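Local structure of delta-aminolevulinic acid dehydratase (Toxoplasma gondii ME49, 3OBK) at residues P268-L273 against S293-M298; I61-G66 against F222-D227; I308-T313 against T331-E336. The protein catalyses the condensation of two molecules of 5-aminolevulinic acid to porphobilinogen, an early step of tetrapyrrole (haem) biosynthesis, and is assembled here as an octamer. One frame throughout, in Å; residues are numbered along the deposited sequence.

Contact 1 (P268-L273 against S293-M298); sequences PGLPYL and SGEYAM. With PBG (3-[5-(aminomethyl)-4-(carboxymethyl)-1H-pyrrol-3-yl]propanoic acid), chain L.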
loop_
_atom_site.group_PDB
_atom_site.type_symbol
_atom_site.label_atom_id
_atom_site.label_comp_id
_atom_site.label_asym_id
_atom_site.label_seq_id
_atom_site.Cartn_x
_atom_site.Cartn_y
_atom_site.Cartn_z
ATOM N N PRO A 268 24.769 13.894 -5.291
ATOM C CA PRO A 268 24.485 14.977 -6.240
ATOM C C PRO A 268 23.031 15.103 -6.683
ATOM O O PRO A 268 22.157 14.530 -6.076
ATOM C CB PRO A 268 25.401 14.653 -7.427
ATOM C CG PRO A 268 26.490 13.791 -6.831
ATOM C CD PRO A 268 25.832 13.004 -5.772
ATOM N N GLY A 269 22.792 15.873 -7.741
ATOM C CA GLY A 269 21.456 16.380 -8.046
ATOM C C GLY A 269 20.705 15.644 -9.130
ATOM O O GLY A 269 20.064 14.640 -8.866
ATOM N N LEU A 270 20.798 16.140 -10.355
ATOM C CA LEU A 270 20.058 15.579 -11.472
ATOM C C LEU A 270 20.267 14.076 -11.621
ATOM O O LEU A 270 19.311 13.337 -11.819
ATOM C CB LEU A 270 20.419 16.285 -12.788
ATOM C CG LEU A 270 19.840 17.674 -12.960
ATOM C CD1 LEU A 270 20.197 18.189 -14.349
ATOM C CD2 LEU A 270 18.331 17.675 -12.737
ATOM N N PRO A 271 21.507 13.607 -11.519
ATOM C CA PRO A 271 21.628 12.161 -11.630
ATOM C C PRO A 271 21.097 11.364 -10.447
ATOM O O PRO A 271 21.285 10.171 -10.438
ATOM C CB PRO A 271 23.139 11.925 -11.782
ATOM C CG PRO A 271 23.754 13.258 -11.984
ATOM C CD PRO A 271 22.812 14.269 -11.410
ATOM N N TYR A 272 20.472 11.987 -9.457
ATOM C CA TYR A 272 19.936 11.233 -8.305
ATOM C C TYR A 272 18.459 11.542 -8.011
ATOM O O TYR A 272 17.956 11.311 -6.904
ATOM C CB TYR A 272 20.864 11.434 -7.102
ATOM C CG TYR A 272 22.218 10.817 -7.373
ATOM C CD1 TYR A 272 22.457 9.477 -7.106
ATOM C CD2 TYR A 272 23.240 11.556 -7.986
ATOM C CE1 TYR A 272 23.694 8.885 -7.384
ATOM C CE2 TYR A 272 24.490 10.968 -8.290
ATOM C CZ TYR A 272 24.700 9.625 -7.994
ATOM O OH TYR A 272 25.898 9.022 -8.303
ATOM N N LEU A 273 17.748 12.037 -9.033
ATOM C CA LEU A 273 16.354 12.455 -8.861
ATOM C C LEU A 273 15.505 11.273 -8.444
ATOM O O LEU A 273 14.544 11.435 -7.726
ATOM C CB LEU A 273 15.792 13.148 -10.110
ATOM C CG LEU A 273 16.411 14.500 -10.606
ATOM C CD1 LEU A 273 15.682 15.046 -11.843
ATOM C CD2 LEU A 273 16.473 15.540 -9.485
ATOM N N SER A 293 28.922 21.151 -8.193
ATOM C CA SER A 293 29.883 21.867 -9.005
ATOM C C SER A 293 30.063 21.255 -10.385
ATOM O O SER A 293 30.130 21.949 -11.379
ATOM C CB SER A 293 31.219 21.869 -8.284
ATOM O OG SER A 293 31.731 20.551 -8.121
ATOM N N GLY A 294 30.137 19.949 -10.446
ATOM C CA GLY A 294 30.343 19.273 -11.719
ATOM C C GLY A 294 29.171 19.457 -12.652
ATOM O O GLY A 294 29.347 19.652 -13.846
ATOM N N GLU A 295 27.974 19.387 -12.091
ATOM C CA GLU A 295 26.756 19.643 -12.846
ATOM C C GLU A 295 26.743 21.078 -13.378
ATOM O O GLU A 295 26.367 21.292 -14.511
ATOM C CB GLU A 295 25.522 19.387 -11.990
ATOM C CG GLU A 295 25.384 17.935 -11.480
ATOM C CD GLU A 295 24.157 17.763 -10.633
ATOM O OE1 GLU A 295 23.044 17.770 -11.225
ATOM O OE2 GLU A 295 24.323 17.675 -9.377
ATOM N N TYR A 296 27.178 22.024 -12.551
ATOM C CA TYR A 296 27.313 23.436 -12.915
ATOM C C TYR A 296 28.281 23.641 -14.073
ATOM O O TYR A 296 27.986 24.334 -15.030
ATOM C CB TYR A 296 27.799 24.238 -11.682
ATOM C CG TYR A 296 28.005 25.729 -11.928
ATOM C CD1 TYR A 296 26.931 26.621 -11.895
ATOM C CD2 TYR A 296 29.275 26.240 -12.190
ATOM C CE1 TYR A 296 27.125 28.008 -12.108
ATOM C CE2 TYR A 296 29.475 27.579 -12.393
ATOM C CZ TYR A 296 28.400 28.468 -12.371
ATOM O OH TYR A 296 28.630 29.808 -12.599
ATOM N N ALA A 297 29.426 22.984 -13.981
ATOM C CA ALA A 297 30.460 23.057 -15.018
ATOM C C ALA A 297 29.934 22.554 -16.357
ATOM O O ALA A 297 30.182 23.165 -17.399
ATOM C CB ALA A 297 31.680 22.265 -14.595
ATOM N N MET A 298 29.184 21.460 -16.335
ATOM C CA MET A 298 28.653 20.917 -17.569
ATOM C C MET A 298 27.769 21.932 -18.320
ATOM O O MET A 298 27.891 22.121 -19.526
ATOM C CB MET A 298 27.889 19.630 -17.285
ATOM C CG MET A 298 28.800 18.417 -17.170
ATOM S SD MET A 298 27.940 16.934 -16.552
ATOM C CE MET A 298 26.732 16.692 -17.855
HETATM C CHA PBG L . 32.801 18.177 1.608
HETATM C C1A PBG L . 31.939 18.671 0.493
HETATM C C2A PBG L . 32.046 18.325 -0.851
HETATM C C3A PBG L . 31.043 19.018 -1.503
HETATM C C4A PBG L . 30.311 19.686 -0.539
HETATM N NA PBG L . 30.886 19.485 0.655
HETATM C C5A PBG L . 33.126 17.521 -1.534
HETATM C C6A PBG L . 33.176 16.085 -1.236
HETATM O O1A PBG L . 32.586 15.702 -0.191
HETATM O O2A PBG L . 33.855 15.318 -1.956
HETATM C C7A PBG L . 30.819 19.025 -2.965
HETATM C C8A PBG L . 29.894 20.055 -3.497
HETATM C C9A PBG L . 29.881 20.289 -4.950
HETATM O O3A PBG L . 29.461 21.374 -5.343
HETATM O O4A PBG L . 30.513 19.597 -5.763
HETATM N N1 PBG L . 32.201 17.363 2.615
#
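E295 reaches from the first turn of helix 293-305 to the backbone of G269 and L270. Two hydrogen bonds carry the contact. G269 N gives to E295 OE2 at 2.9 Å, and L270 N gives to E295 OE1 at 2.9 Å. Each N-H meets the syn side of its oxygen, about 30° out of the carboxylate plane. The two bonds together fix the rotation of the carboxylate. OE2 also accepts from V292 N, so this oxygen is gripped twice. The chain is extended from CA to CD (chi2 179°), which lets the acid reach across.

The fold is a TIM barrel. P268-L273 is the loop that leaves strand 263-267, and S293-M298 follows the neighbouring parallel strand 287-291. The contact therefore joins the loop after one strand to the start of the helix after the next.

Van der Waals contacts frame the carboxylate. L270 CB lies 3.4 Å from E295 OE1, and P271 CD is 3.5 Å from that same oxygen. P268 CB lies near E295 OE2 (3.8 Å).

Ligand bonds come from the helix start. S293 N donates to O3A of porphobilinogen (2.9 Å), and S293 OG donates to its O4A (2.8 Å).

Contact 2 (I61-G66 against F222-D227); sequences IPSMPG and FRDALD. With PBG (3-[5-(aminomethyl)-4-(carboxymethyl)-1H-pyrrol-3-yl]propanoic acid), chain L; EDO (1,2-ethanediol), chain O.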
loop_
_atom_site.group_PDB
_atom_site.type_symbol
_atom_site.label_atom_id
_atom_site.label_comp_id
_atom_site.label_asym_id
_atom_site.label_seq_id
_atom_site.Cartn_x
_atom_site.Cartn_y
_atom_site.Cartn_z
ATOM N N ILE A 61 37.447 30.638 -10.031
ATOM C CA ILE A 61 37.592 29.178 -10.075
ATOM C C ILE A 61 37.460 28.732 -11.540
ATOM O O ILE A 61 36.386 28.746 -12.137
ATOM C CB ILE A 61 36.529 28.504 -9.221
ATOM C CG1 ILE A 61 36.608 29.028 -7.778
ATOM C CG2 ILE A 61 36.668 27.010 -9.292
ATOM C CD1 ILE A 61 35.301 28.804 -6.971
ATOM N N PRO A 62 38.572 28.373 -12.139
ATOM C CA PRO A 62 38.460 28.156 -13.579
ATOM C C PRO A 62 37.495 27.041 -13.962
ATOM O O PRO A 62 36.819 27.170 -14.972
ATOM C CB PRO A 62 39.899 27.805 -13.998
ATOM C CG PRO A 62 40.767 28.405 -12.943
ATOM C CD PRO A 62 39.970 28.348 -11.661
ATOM N N SER A 63 37.434 25.958 -13.182
ATOM C CA SER A 63 36.527 24.859 -13.495
ATOM C C SER A 63 35.066 25.055 -12.996
ATOM O O SER A 63 34.235 24.134 -13.103
ATOM C CB SER A 63 37.106 23.557 -12.983
ATOM O OG SER A 63 37.413 23.669 -11.619
ATOM N N MET A 64 34.756 26.240 -12.465
ATOM C CA MET A 64 33.376 26.652 -12.177
ATOM C C MET A 64 33.159 28.094 -12.665
ATOM O O MET A 64 33.025 29.013 -11.870
ATOM C CB MET A 64 33.115 26.592 -10.688
ATOM C CG MET A 64 33.393 25.261 -10.082
ATOM S SD MET A 64 32.913 25.220 -8.349
ATOM C CE MET A 64 31.179 25.638 -8.422
ATOM N N PRO A 65 33.131 28.293 -13.987
ATOM C CA PRO A 65 33.166 29.633 -14.582
ATOM C C PRO A 65 32.030 30.510 -14.086
ATOM O O PRO A 65 30.887 30.033 -14.008
ATOM C CB PRO A 65 32.983 29.350 -16.087
ATOM C CG PRO A 65 33.310 27.895 -16.263
ATOM C CD PRO A 65 32.891 27.249 -15.000
ATOM N N GLY A 66 32.337 31.766 -13.764
ATOM C CA GLY A 66 31.394 32.654 -13.102
ATOM C C GLY A 66 31.478 32.662 -11.571
ATOM O O GLY A 66 31.082 33.654 -10.956
ATOM N N PHE A 222 34.362 21.570 -7.285
ATOM C CA PHE A 222 34.343 21.978 -5.885
ATOM C C PHE A 222 35.750 21.764 -5.233
ATOM O O PHE A 222 36.277 22.656 -4.554
ATOM C CB PHE A 222 33.242 21.221 -5.134
ATOM C CG PHE A 222 33.210 21.480 -3.634
ATOM C CD1 PHE A 222 34.049 20.772 -2.774
ATOM C CD2 PHE A 222 32.295 22.384 -3.094
ATOM C CE1 PHE A 222 33.994 20.980 -1.416
ATOM C CE2 PHE A 222 32.210 22.606 -1.737
ATOM C CZ PHE A 222 33.077 21.933 -0.886
ATOM N N ARG A 223 36.343 20.590 -5.456
ATOM C CA ARG A 223 37.638 20.286 -4.884
ATOM C C ARG A 223 38.766 21.148 -5.472
ATOM O O ARG A 223 39.785 21.350 -4.826
ATOM C CB ARG A 223 37.943 18.795 -5.038
ATOM C CG ARG A 223 37.023 17.909 -4.190
ATOM C CD ARG A 223 37.184 16.453 -4.526
ATOM N NE ARG A 223 36.222 15.588 -3.837
ATOM C CZ ARG A 223 35.960 14.334 -4.198
ATOM N NH1 ARG A 223 36.577 13.786 -5.246
ATOM N NH2 ARG A 223 35.071 13.612 -3.529
ATOM N N ASP A 224 38.590 21.664 -6.687
ATOM C CA ASP A 224 39.520 22.665 -7.195
ATOM C C ASP A 224 39.343 23.942 -6.387
ATOM O O ASP A 224 40.331 24.567 -6.001
ATOM C CB ASP A 224 39.287 22.958 -8.677
ATOM C CG ASP A 224 39.544 21.744 -9.583
ATOM O OD1 ASP A 224 40.302 20.828 -9.174
ATOM O OD2 ASP A 224 38.987 21.716 -10.716
ATOM N N ALA A 225 38.087 24.317 -6.114
ATOM C CA ALA A 225 37.777 25.564 -5.390
ATOM C C ALA A 225 38.425 25.621 -4.009
ATOM O O ALA A 225 39.011 26.656 -3.628
ATOM C CB ALA A 225 36.284 25.797 -5.281
ATOM N N LEU A 226 38.337 24.510 -3.276
ATOM C CA LEU A 226 38.946 24.409 -1.931
ATOM C C LEU A 226 40.382 23.874 -1.895
ATOM O O LEU A 226 41.022 23.869 -0.831
ATOM C CB LEU A 226 38.086 23.524 -1.048
ATOM C CG LEU A 226 36.871 24.164 -0.412
ATOM C CD1 LEU A 226 36.081 24.899 -1.465
ATOM C CD2 LEU A 226 36.022 23.113 0.337
ATOM N N ASP A 227 40.866 23.407 -3.042
ATOM C CA ASP A 227 42.164 22.725 -3.148
ATOM C C ASP A 227 42.210 21.540 -2.178
ATOM O O ASP A 227 43.063 21.445 -1.318
ATOM C CB ASP A 227 43.325 23.707 -2.921
ATOM C CG ASP A 227 44.674 23.134 -3.328
ATOM O OD1 ASP A 227 44.761 22.293 -4.235
ATOM O OD2 ASP A 227 45.666 23.525 -2.706
HETATM C CHA PBG L . 32.801 18.177 1.608
HETATM C C1A PBG L . 31.939 18.671 0.493
HETATM C C2A PBG L . 32.046 18.325 -0.851
HETATM C C3A PBG L . 31.043 19.018 -1.503
HETATM C C4A PBG L . 30.311 19.686 -0.539
HETATM N NA PBG L . 30.886 19.485 0.655
HETATM C C5A PBG L . 33.126 17.521 -1.534
HETATM C C6A PBG L . 33.176 16.085 -1.236
HETATM O O1A PBG L . 32.586 15.702 -0.191
HETATM O O2A PBG L . 33.855 15.318 -1.956
HETATM C C7A PBG L . 30.819 19.025 -2.965
HETATM C C8A PBG L . 29.894 20.055 -3.497
HETATM C C9A PBG L . 29.881 20.289 -4.950
HETATM O O3A PBG L . 29.461 21.374 -5.343
HETATM O O4A PBG L . 30.513 19.597 -5.763
HETATM N N1 PBG L . 32.201 17.363 2.615
HETATM C C1 EDO O . 30.756 35.595 -7.934
HETATM O O1 EDO O . 31.757 35.488 -8.977
HETATM C C2 EDO O . 30.440 34.253 -7.252
HETATM O O2 EDO O . 31.568 33.684 -6.550
#
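S63 and D224 form the polar link between the loop I61-G66 and helix 220-226. S63 OG donates to D224 OD2 at 2.7 Å; OD2 accepts on its anti lone pair, the one away from OD1. S63 chi1 is 54°, which sets OG between its own backbone N and carbonyl carbon and aims it at the helix. D224 OD1 bonds H229 NE2, so both carboxylate oxygens have a partner.

I61 CD1 supplies the apolar half, 3.6 Å from A225 CB. F51 of strand 46-53 touches both residues. M64, at the end of the type I turn from I61, places SD beside F222 N.

The loop joins strands 59-60 and 68-70, so the contact fastens this hairpin to a short helix that lines the product pocket. F222 runs along porphobilinogen. Its CB is 3.2 Å from O4A. CG and CD2 face the propanoate arm, with CD2 3.4 Å from C8A. CD1 lies near C5A. Farther out, CE1 is 3.3 Å from C2A of the pyrrole, and CZ is 3.6 Å from C4A. The pyrrole thus lies over one ring face, with C3A over the centre. L226 CD1 lies over the opposite face. R223 binds the carboxymethyl group edge-on: NH2 is 2.6 Å from O2A, and NE makes a weaker bond to the same atom. D227, with positive phi, closes the helix as a Schellman motif.

The loop meets the helix through A225, D224 and the backbone of F222, while the F222 ring and the R223 guanidinium face the ligand. The S63 hydroxyl and H229 NE2 take one oxygen each, which fits a D224 that probably acts as a charged acceptor.

Contact 3 (I308-T313 against T331-E336); sequences ISEKDT and TYYAKE. With PBG (3-[5-(aminomethyl)-4-(carboxymethyl)-1H-pyrrol-3-yl]propanoic acid), chain L.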
loop_
_atom_site.group_PDB
_atom_site.type_symbol
_atom_site.label_atom_id
_atom_site.label_comp_id
_atom_site.label_asym_id
_atom_site.label_seq_id
_atom_site.Cartn_x
_atom_site.Cartn_y
_atom_site.Cartn_z
ATOM N N ILE A 308 23.869 24.581 -25.972
ATOM C CA ILE A 308 22.557 24.755 -25.366
ATOM C C ILE A 308 22.325 26.229 -25.063
ATOM O O ILE A 308 23.231 27.053 -25.163
ATOM C CB ILE A 308 22.395 23.935 -24.055
ATOM C CG1 ILE A 308 23.400 24.392 -22.976
ATOM C CG2 ILE A 308 22.518 22.456 -24.338
ATOM C CD1 ILE A 308 23.330 23.576 -21.661
ATOM N N SER A 309 21.089 26.529 -24.702
ATOM C CA SER A 309 20.714 27.822 -24.210
ATOM C C SER A 309 20.787 27.772 -22.689
ATOM O O SER A 309 20.108 26.951 -22.073
ATOM C CB SER A 309 19.301 28.167 -24.635
ATOM O OG SER A 309 18.741 29.050 -23.667
ATOM N N GLU A 310 21.591 28.653 -22.093
ATOM C CA GLU A 310 21.851 28.625 -20.660
ATOM C C GLU A 310 20.592 28.789 -19.829
ATOM O O GLU A 310 20.348 28.004 -18.902
ATOM C CB GLU A 310 22.847 29.715 -20.256
ATOM C CG GLU A 310 23.476 29.429 -18.897
ATOM C CD GLU A 310 24.588 30.377 -18.527
ATOM O OE1 GLU A 310 25.424 30.036 -17.672
ATOM O OE2 GLU A 310 24.628 31.477 -19.076
ATOM N N LYS A 311 19.818 29.820 -20.169
ATOM C CA LYS A 311 18.679 30.216 -19.394
ATOM C C LYS A 311 17.628 29.130 -19.433
ATOM O O LYS A 311 17.085 28.754 -18.406
ATOM C CB LYS A 311 18.115 31.527 -19.947
ATOM C CG LYS A 311 16.910 32.125 -19.204
ATOM C CD LYS A 311 16.598 33.534 -19.745
ATOM C CE LYS A 311 15.192 34.028 -19.339
ATOM N NZ LYS A 311 14.878 35.439 -19.772
ATOM N N ASP A 312 17.311 28.639 -20.611
ATOM C CA ASP A 312 16.207 27.697 -20.722
ATOM C C ASP A 312 16.518 26.441 -19.925
ATOM O O ASP A 312 15.680 25.941 -19.190
ATOM C CB ASP A 312 15.980 27.273 -22.163
ATOM C CG ASP A 312 15.482 28.387 -23.037
ATOM O OD1 ASP A 312 14.633 29.182 -22.579
ATOM O OD2 ASP A 312 15.915 28.408 -24.219
ATOM N N THR A 313 17.735 25.945 -20.095
ATOM C CA THR A 313 18.139 24.700 -19.523
ATOM C C THR A 313 18.263 24.858 -17.995
ATOM O O THR A 313 17.729 24.059 -17.265
ATOM C CB THR A 313 19.424 24.155 -20.258
ATOM O OG1 THR A 313 20.523 25.048 -20.077
ATOM C CG2 THR A 313 19.165 24.044 -21.768
ATOM N N THR A 331 22.200 25.484 -5.384
ATOM C CA THR A 331 22.717 25.555 -6.754
ATOM C C THR A 331 23.564 26.773 -6.979
ATOM O O THR A 331 23.192 27.837 -6.550
ATOM C CB THR A 331 21.573 25.500 -7.822
ATOM O OG1 THR A 331 22.110 25.731 -9.132
ATOM C CG2 THR A 331 20.497 26.519 -7.515
ATOM N N TYR A 332 24.691 26.615 -7.685
ATOM C CA TYR A 332 25.578 27.740 -7.997
ATOM C C TYR A 332 24.903 28.700 -8.987
ATOM O O TYR A 332 25.346 29.845 -9.141
ATOM C CB TYR A 332 26.951 27.241 -8.485
ATOM C CG TYR A 332 27.617 26.357 -7.460
ATOM C CD1 TYR A 332 28.227 26.892 -6.349
ATOM C CD2 TYR A 332 27.573 24.975 -7.577
ATOM C CE1 TYR A 332 28.808 26.094 -5.413
ATOM C CE2 TYR A 332 28.149 24.153 -6.648
ATOM C CZ TYR A 332 28.772 24.710 -5.547
ATOM O OH TYR A 332 29.344 23.884 -4.588
ATOM N N TYR A 333 23.810 28.268 -9.614
ATOM C CA TYR A 333 22.972 29.174 -10.437
ATOM C C TYR A 333 21.880 29.935 -9.658
ATOM O O TYR A 333 21.033 30.575 -10.257
ATOM C CB TYR A 333 22.281 28.385 -11.563
ATOM C CG TYR A 333 23.098 28.231 -12.803
ATOM C CD1 TYR A 333 23.356 29.312 -13.638
ATOM C CD2 TYR A 333 23.588 27.005 -13.171
ATOM C CE1 TYR A 333 24.105 29.149 -14.805
ATOM C CE2 TYR A 333 24.349 26.839 -14.330
ATOM C CZ TYR A 333 24.598 27.897 -15.139
ATOM O OH TYR A 333 25.348 27.683 -16.278
ATOM N N ALA A 334 21.901 29.887 -8.331
ATOM C CA ALA A 334 20.795 30.430 -7.542
ATOM C C ALA A 334 20.628 31.902 -7.807
ATOM O O ALA A 334 19.540 32.352 -8.140
ATOM C CB ALA A 334 21.015 30.194 -6.087
ATOM N N LYS A 335 21.717 32.656 -7.707
ATOM C CA LYS A 335 21.621 34.092 -7.951
ATOM C C LYS A 335 21.150 34.356 -9.367
ATOM O O LYS A 335 20.303 35.218 -9.621
ATOM C CB LYS A 335 22.954 34.788 -7.706
ATOM C CG LYS A 335 22.885 36.304 -7.906
ATOM C CD LYS A 335 24.233 36.988 -7.759
ATOM C CE LYS A 335 25.079 36.984 -9.058
ATOM N NZ LYS A 335 26.510 37.420 -8.862
ATOM N N GLU A 336 21.693 33.614 -10.305
ATOM C CA GLU A 336 21.390 33.913 -11.680
ATOM C C GLU A 336 19.940 33.596 -11.983
ATOM O O GLU A 336 19.282 34.339 -12.700
ATOM C CB GLU A 336 22.299 33.138 -12.599
ATOM C CG GLU A 336 22.442 33.810 -13.950
ATOM C CD GLU A 336 23.643 34.700 -13.991
ATOM O OE1 GLU A 336 24.761 34.139 -14.040
ATOM O OE2 GLU A 336 23.462 35.921 -13.966
HETATM C CHA PBG L . 32.801 18.177 1.608
HETATM C C1A PBG L . 31.939 18.671 0.493
HETATM C C2A PBG L . 32.046 18.325 -0.851
HETATM C C3A PBG L . 31.043 19.018 -1.503
HETATM C C4A PBG L . 30.311 19.686 -0.539
HETATM N NA PBG L . 30.886 19.485 0.655
HETATM C C5A PBG L . 33.126 17.521 -1.534
HETATM C C6A PBG L . 33.176 16.085 -1.236
HETATM O O1A PBG L . 32.586 15.702 -0.191
HETATM O O2A PBG L . 33.855 15.318 -1.956
HETATM C C7A PBG L . 30.819 19.025 -2.965
HETATM C C8A PBG L . 29.894 20.055 -3.497
HETATM C C9A PBG L . 29.881 20.289 -4.950
HETATM O O3A PBG L . 29.461 21.374 -5.343
HETATM O O4A PBG L . 30.513 19.597 -5.763
HETATM N N1 PBG L . 32.201 17.363 2.615
#
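Y333 and E310 meet through a single hydrogen bond. Y333 OH donates to E310 OE1 at 2.7 Å, on the lone pair turned away from OE2. OE1 lies at the edge of the phenol, in the plane of the ring, and is also 3.3 Å from Y333 CE1. The carboxylate plane stands nearly upright to the ring, 88° apart.

E310 sits in the first turn of helix 310-324. Its chi1 of -161° swings CG away from the backbone N, and the rest of the chain is extended. This carries the acid outward to the hydroxyl, with CG passing 3.7 Å from Y333 OH. At the start of the same helix, S309 is the N-cap: its OG accepts a weak capping bond from D312 N.

Y333 is the N-cap residue of helix 334-346, which follows strand 328-331 of the TIM barrel. Its N bonds T331 OG1 at 3.1 Å, an ST turn within the type I turn T331-A334. T331 OG1 is itself bonded to H291 ND1. The two tyrosines of the turn point to different partners. A chi1 of -86° directs the Y333 ring to E310, and the ring also packs on Y296. Y332 carries its OH to O3A of porphobilinogen, 2.6 Å away.

The Y333-E310 bond joins the starts of helices 310-324 and 334-346. A salt bridge from E310 OE1 to K300 adds helix 293-305. Lysine and phenol thus share one oxygen, which should favour the charged carboxylate. E336 OE1, 5.5 Å from E310 OE1, would probably oppose this slightly.

Overall arrangement
The three contacts lie in one TIM-barrel domain and come in series along the chain: contact 2, then contact 1, then contact 3. The centre of contact 1 is about 15 Å from that of contact 2 and about 12 Å from that of contact 3. The centres of contact 2 and contact 3 are about 17 Å apart. Helix 293-305 links them. Its Y296 bonds P65 O of contact 2 and packs on Y332 and Y333 of contact 3, while S293 OG is weakly hydrogen-bonded to F222 N. M64 and F222 also touch Y332. All three reach porphobilinogen, through S293, F222 with R223, and Y332. All three also touch a second subunit, so the product pocket and this interface of the octamer share neighbouring elements.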